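Local coordinates for protein exocyst complex component EXO70 (Saccharomyces cerevisiae, PDB 2B1E) that serves in the exocyst complex, which tethers secretory vesicles to sites of exocytosis, and plays a role in assembling that complex, at residues Q280-R292 with C330-P344. Residues are numbered along the deposited sequence; the frame is centred on the assembly and turned at random.
Sequences QVTQSLFRDAIDR and CLGAMDNITRENWLP
Phe286 of helix 268-299 packs against Ala333, Met334 and Ile337 in an apolar contact between that helix and the end of helix 327-333 with the loop after it, near the middle of the elongated helical rod. With CG anti to the carbonyl carbon (chi1 -68°), the ring lies between the last turn of helix 327-333 and Met334 and Ile337 beyond it. The Met334 chain, bent at chi2 and chi3, lays CE over one face of the Phe286 ring, offset toward the rim and 3.8 Å from the centroid, a CH-pi contact with SD standing farther above the same face. Cys330 CA meets the ring edge in plane, Ala333 CB touches CE2 of Phe286 at 3.6 Å, and Ile337 CD1 sits 4.0 Å from its CD2. Phe371 of helix 364-391 meets the rings of both Phe286 and Trp342 edge-to-face. Farther along, Arg287 CA and Trp342 CA approach to 3.8 Å; the extended Arg287 chain runs its CB, CG and CD alongside Asn341 O, CG at 3.6 Å. CB, CG1 and CG2 of Ile290 surround Trp342 O, CB at 3.4 Å. Trp342 NE1 hydrogen-bonds to Asp374 of helix 364-391. An alanine in place of Phe286 would probably leave the Met334 methyl and Ala333 without their aromatic partner and open a gap between helix 268-299 and the loop. With no hydrogen bond between them, the two segments are held together mainly by van der Waals packing, Trp342 O being buried against Ile290 without a hydrogen-bond partner.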
loop_
_atom_site.group_PDB
_atom_site.type_symbol
_atom_site.label_atom_id
_atom_site.label_comp_id
_atom_site.label_asym_id
_atom_site.label_seq_id
_atom_site.Cartn_x
_atom_site.Cartn_y
_atom_site.Cartn_z
ATOM N N GLN A 280 0.779 10.228 -1.872
ATOM C CA GLN A 280 0.822 11.118 -0.720
ATOM C C GLN A 280 -0.001 10.470 0.383
ATOM O O GLN A 280 0.387 10.459 1.551
ATOM C CB GLN A 280 0.208 12.474 -1.068
ATOM C CG GLN A 280 0.818 13.142 -2.283
ATOM C CD GLN A 280 0.115 14.438 -2.646
ATOM O OE1 GLN A 280 -1.108 14.470 -2.802
ATOM N NE2 GLN A 280 0.887 15.512 -2.788
ATOM N N VAL A 281 -1.143 9.920 -0.011
ATOM C CA VAL A 281 -2.052 9.271 0.916
ATOM C C VAL A 281 -1.490 7.997 1.540
ATOM O O VAL A 281 -1.562 7.822 2.758
ATOM C CB VAL A 281 -3.390 8.955 0.227
ATOM C CG1 VAL A 281 -4.308 8.199 1.174
ATOM C CG2 VAL A 281 -4.049 10.252 -0.218
ATOM N N THR A 282 -0.933 7.106 0.723
ATOM C CA THR A 282 -0.383 5.867 1.269
ATOM C C THR A 282 0.811 6.169 2.167
ATOM O O THR A 282 1.025 5.486 3.169
ATOM C CB THR A 282 0.063 4.876 0.164
ATOM O OG1 THR A 282 1.121 5.456 -0.604
ATOM C CG2 THR A 282 -1.102 4.529 -0.750
ATOM N N GLN A 283 1.585 7.192 1.816
ATOM C CA GLN A 283 2.746 7.561 2.622
ATOM C C GLN A 283 2.297 8.139 3.960
ATOM O O GLN A 283 2.920 7.895 4.989
ATOM C CB GLN A 283 3.626 8.586 1.897
ATOM C CG GLN A 283 4.831 9.035 2.728
ATOM C CD GLN A 283 5.638 10.144 2.077
ATOM O OE1 GLN A 283 6.224 9.963 1.009
ATOM N NE2 GLN A 283 5.673 11.303 2.724
ATOM N N SER A 284 1.215 8.908 3.938
ATOM C CA SER A 284 0.695 9.510 5.156
ATOM C C SER A 284 0.068 8.434 6.027
ATOM O O SER A 284 -0.069 8.595 7.237
ATOM C CB SER A 284 -0.350 10.572 4.818
ATOM O OG SER A 284 0.218 11.612 4.044
ATOM N N LEU A 285 -0.315 7.329 5.399
ATOM C CA LEU A 285 -0.932 6.229 6.119
ATOM C C LEU A 285 0.021 5.722 7.207
ATOM O O LEU A 285 -0.403 5.388 8.312
ATOM C CB LEU A 285 -1.279 5.106 5.140
ATOM C CG LEU A 285 -2.271 4.051 5.623
ATOM C CD1 LEU A 285 -3.554 4.730 6.069
ATOM C CD2 LEU A 285 -2.549 3.056 4.500
ATOM N N PHE A 286 1.312 5.687 6.887
ATOM C CA PHE A 286 2.332 5.224 7.823
ATOM C C PHE A 286 2.650 6.282 8.873
ATOM O O PHE A 286 2.644 6.001 10.073
ATOM C CB PHE A 286 3.601 4.845 7.058
ATOM C CG PHE A 286 3.437 3.629 6.192
ATOM C CD1 PHE A 286 3.706 2.363 6.694
ATOM C CD2 PHE A 286 2.959 3.746 4.890
ATOM C CE1 PHE A 286 3.500 1.229 5.914
ATOM C CE2 PHE A 286 2.750 2.618 4.103
ATOM C CZ PHE A 286 3.019 1.357 4.617
ATOM N N ARG A 287 2.927 7.499 8.419
ATOM C CA ARG A 287 3.231 8.590 9.334
ATOM C C ARG A 287 2.086 8.731 10.336
ATOM O O ARG A 287 2.309 8.967 11.524
ATOM C CB ARG A 287 3.402 9.893 8.554
ATOM C CG ARG A 287 3.861 11.070 9.393
ATOM C CD ARG A 287 3.906 12.337 8.550
ATOM N NE ARG A 287 4.552 13.454 9.235
ATOM C CZ ARG A 287 4.074 14.060 10.319
ATOM N NH1 ARG A 287 2.930 13.663 10.862
ATOM N NH2 ARG A 287 4.738 15.076 10.854
ATOM N N ASP A 288 0.860 8.568 9.847
ATOM C CA ASP A 288 -0.330 8.683 10.680
ATOM C C ASP A 288 -0.402 7.629 11.775
ATOM O O ASP A 288 -0.826 7.922 12.893
ATOM C CB ASP A 288 -1.591 8.598 9.818
ATOM C CG ASP A 288 -2.860 8.695 10.639
ATOM O OD1 ASP A 288 -3.042 9.715 11.338
ATOM O OD2 ASP A 288 -3.676 7.749 10.589
ATOM N N ALA A 289 -0.003 6.402 11.450
ATOM C CA ALA A 289 -0.022 5.311 12.420
ATOM C C ALA A 289 0.850 5.662 13.620
ATOM O O ALA A 289 0.477 5.408 14.765
ATOM C CB ALA A 289 0.477 4.024 11.776
ATOM N N ILE A 290 2.012 6.246 13.350
ATOM C CA ILE A 290 2.931 6.629 14.415
ATOM C C ILE A 290 2.322 7.724 15.289
ATOM O O ILE A 290 2.326 7.619 16.514
ATOM C CB ILE A 290 4.288 7.118 13.841
ATOM C CG1 ILE A 290 5.063 5.936 13.242
ATOM C CG2 ILE A 290 5.116 7.782 14.934
ATOM C CD1 ILE A 290 5.458 4.861 14.260
ATOM N N ASP A 291 1.800 8.766 14.647
ATOM C CA ASP A 291 1.180 9.889 15.348
ATOM C C ASP A 291 -0.046 9.426 16.125
ATOM O O ASP A 291 -0.344 9.930 17.209
ATOM C CB ASP A 291 0.787 10.973 14.340
ATOM C CG ASP A 291 1.992 11.693 13.765
ATOM O OD1 ASP A 291 3.103 11.123 13.823
ATOM O OD2 ASP A 291 1.834 12.821 13.249
ATOM N N ARG A 292 -0.750 8.455 15.563
ATOM C CA ARG A 292 -1.933 7.904 16.197
ATOM C C ARG A 292 -1.539 7.233 17.519
ATOM O O ARG A 292 -2.226 7.379 18.526
ATOM C CB ARG A 292 -2.574 6.880 15.264
ATOM C CG ARG A 292 -3.867 6.307 15.769
ATOM C CD ARG A 292 -4.017 4.880 15.294
ATOM N NE ARG A 292 -5.369 4.389 15.504
ATOM C CZ ARG A 292 -6.424 4.833 14.834
ATOM N NH1 ARG A 292 -6.272 5.778 13.909
ATOM N NH2 ARG A 292 -7.627 4.338 15.088
ATOM N N CYS A 330 1.781 -2.584 1.616
ATOM C CA CYS A 330 2.788 -2.011 2.507
ATOM C C CYS A 330 4.177 -2.063 1.873
ATOM O O CYS A 330 4.878 -1.053 1.803
ATOM C CB CYS A 330 2.813 -2.764 3.842
ATOM S SG CYS A 330 1.336 -2.557 4.860
ATOM N N LEU A 331 4.568 -3.250 1.419
ATOM C CA LEU A 331 5.869 -3.432 0.790
ATOM C C LEU A 331 6.053 -2.463 -0.368
ATOM O O LEU A 331 7.044 -1.730 -0.424
ATOM C CB LEU A 331 6.013 -4.869 0.287
ATOM C CG LEU A 331 6.219 -5.932 1.364
ATOM C CD1 LEU A 331 5.968 -7.311 0.783
ATOM C CD2 LEU A 331 7.634 -5.818 1.922
ATOM N N GLY A 332 5.098 -2.466 -1.292
ATOM C CA GLY A 332 5.186 -1.574 -2.432
ATOM C C GLY A 332 5.315 -0.135 -1.979
ATOM O O GLY A 332 6.060 0.653 -2.561
ATOM N N ALA A 333 4.586 0.201 -0.921
ATOM C CA ALA A 333 4.599 1.546 -0.369
ATOM C C ALA A 333 5.981 1.942 0.139
ATOM O O ALA A 333 6.297 3.127 0.222
ATOM C CB ALA A 333 3.579 1.652 0.760
ATOM N N MET A 334 6.805 0.953 0.471
ATOM C CA MET A 334 8.144 1.224 0.985
ATOM C C MET A 334 9.097 1.893 -0.007
ATOM O O MET A 334 10.181 2.329 0.378
ATOM C CB MET A 334 8.783 -0.065 1.515
ATOM C CG MET A 334 8.158 -0.593 2.797
ATOM S SD MET A 334 8.208 0.609 4.152
ATOM C CE MET A 334 6.570 1.330 4.002
ATOM N N ASP A 335 8.705 1.983 -1.274
ATOM C CA ASP A 335 9.567 2.615 -2.273
ATOM C C ASP A 335 9.633 4.126 -2.059
ATOM O O ASP A 335 8.614 4.816 -2.087
ATOM C CB ASP A 335 9.068 2.314 -3.689
ATOM C CG ASP A 335 9.970 2.905 -4.761
ATOM O OD1 ASP A 335 10.078 4.148 -4.828
ATOM O OD2 ASP A 335 10.576 2.130 -5.533
ATOM N N ASN A 336 10.848 4.629 -1.853
ATOM C CA ASN A 336 11.077 6.049 -1.614
ATOM C C ASN A 336 10.164 6.607 -0.531
ATOM O O ASN A 336 9.268 7.413 -0.791
ATOM C CB ASN A 336 10.916 6.849 -2.908
ATOM C CG ASN A 336 12.135 6.747 -3.808
ATOM O OD1 ASN A 336 13.245 7.101 -3.407
ATOM N ND2 ASN A 336 11.934 6.261 -5.030
ATOM N N ILE A 337 10.409 6.149 0.690
ATOM C CA ILE A 337 9.674 6.565 1.874
ATOM C C ILE A 337 10.549 6.140 3.040
ATOM O O ILE A 337 10.348 5.085 3.637
ATOM C CB ILE A 337 8.300 5.872 1.982
ATOM C CG1 ILE A 337 7.702 6.117 3.371
ATOM C CG2 ILE A 337 8.438 4.394 1.709
ATOM C CD1 ILE A 337 6.404 5.376 3.627
ATOM N N THR A 338 11.539 6.969 3.343
ATOM C CA THR A 338 12.481 6.694 4.416
ATOM C C THR A 338 11.843 6.583 5.798
ATOM O O THR A 338 10.653 6.850 5.979
ATOM C CB THR A 338 13.571 7.776 4.462
ATOM O OG1 THR A 338 12.956 9.064 4.599
ATOM C CG2 THR A 338 14.400 7.744 3.186
ATOM N N ARG A 339 12.658 6.178 6.766
ATOM C CA ARG A 339 12.223 6.025 8.145
ATOM C C ARG A 339 11.873 7.391 8.731
ATOM O O ARG A 339 11.015 7.502 9.605
ATOM C CB ARG A 339 13.340 5.371 8.960
ATOM C CG ARG A 339 13.026 5.137 10.427
ATOM C CD ARG A 339 14.092 4.242 11.048
ATOM N NE ARG A 339 13.810 3.907 12.440
ATOM C CZ ARG A 339 14.374 4.502 13.486
ATOM N NH1 ARG A 339 15.263 5.470 13.304
ATOM N NH2 ARG A 339 14.050 4.128 14.717
ATOM N N GLU A 340 12.539 8.429 8.240
ATOM C CA GLU A 340 12.295 9.779 8.722
ATOM C C GLU A 340 10.993 10.349 8.179
ATOM O O GLU A 340 10.582 11.445 8.557
ATOM C CB GLU A 340 13.469 10.686 8.354
ATOM C CG GLU A 340 14.789 10.212 8.942
ATOM C CD GLU A 340 15.942 11.143 8.631
ATOM O OE1 GLU A 340 16.179 11.412 7.434
ATOM O OE2 GLU A 340 16.615 11.599 9.582
ATOM N N ASN A 341 10.340 9.599 7.297
ATOM C CA ASN A 341 9.070 10.034 6.721
ATOM C C ASN A 341 7.902 9.705 7.646
ATOM O O ASN A 341 6.819 10.279 7.518
ATOM C CB ASN A 341 8.837 9.375 5.354
ATOM C CG ASN A 341 9.638 10.027 4.241
ATOM O OD1 ASN A 341 9.546 9.624 3.079
ATOM N ND2 ASN A 341 10.424 11.041 4.588
ATOM N N TRP A 342 8.117 8.779 8.579
ATOM C CA TRP A 342 7.064 8.396 9.510
ATOM C C TRP A 342 7.402 8.709 10.968
ATOM O O TRP A 342 6.525 8.670 11.829
ATOM C CB TRP A 342 6.723 6.905 9.354
ATOM C CG TRP A 342 7.818 5.942 9.738
ATOM C CD1 TRP A 342 8.370 5.779 10.973
ATOM C CD2 TRP A 342 8.452 4.975 8.885
ATOM N NE1 TRP A 342 9.303 4.772 10.948
ATOM C CE2 TRP A 342 9.374 4.260 9.679
ATOM C CE3 TRP A 342 8.326 4.643 7.528
ATOM C CZ2 TRP A 342 10.172 3.230 9.163
ATOM C CZ3 TRP A 342 9.119 3.616 7.012
ATOM C CH2 TRP A 342 10.030 2.922 7.831
ATOM N N LEU A 343 8.664 9.018 11.247
ATOM C CA LEU A 343 9.072 9.348 12.611
ATOM C C LEU A 343 8.870 10.832 12.891
ATOM O O LEU A 343 8.914 11.658 11.978
ATOM C CB LEU A 343 10.546 9.002 12.842
ATOM C CG LEU A 343 10.972 7.533 12.879
ATOM C CD1 LEU A 343 12.467 7.458 13.148
ATOM C CD2 LEU A 343 10.206 6.790 13.957
ATOM N N PRO A 344 8.649 11.191 14.167
ATOM C CA PRO A 344 8.448 12.593 14.544
ATOM C C PRO A 344 9.676 13.442 14.215
ATOM O O PRO A 344 10.803 12.948 14.231
ATOM C CB PRO A 344 8.167 12.507 16.041
ATOM C CG PRO A 344 8.956 11.309 16.457
ATOM C CD PRO A 344 8.647 10.327 15.357
#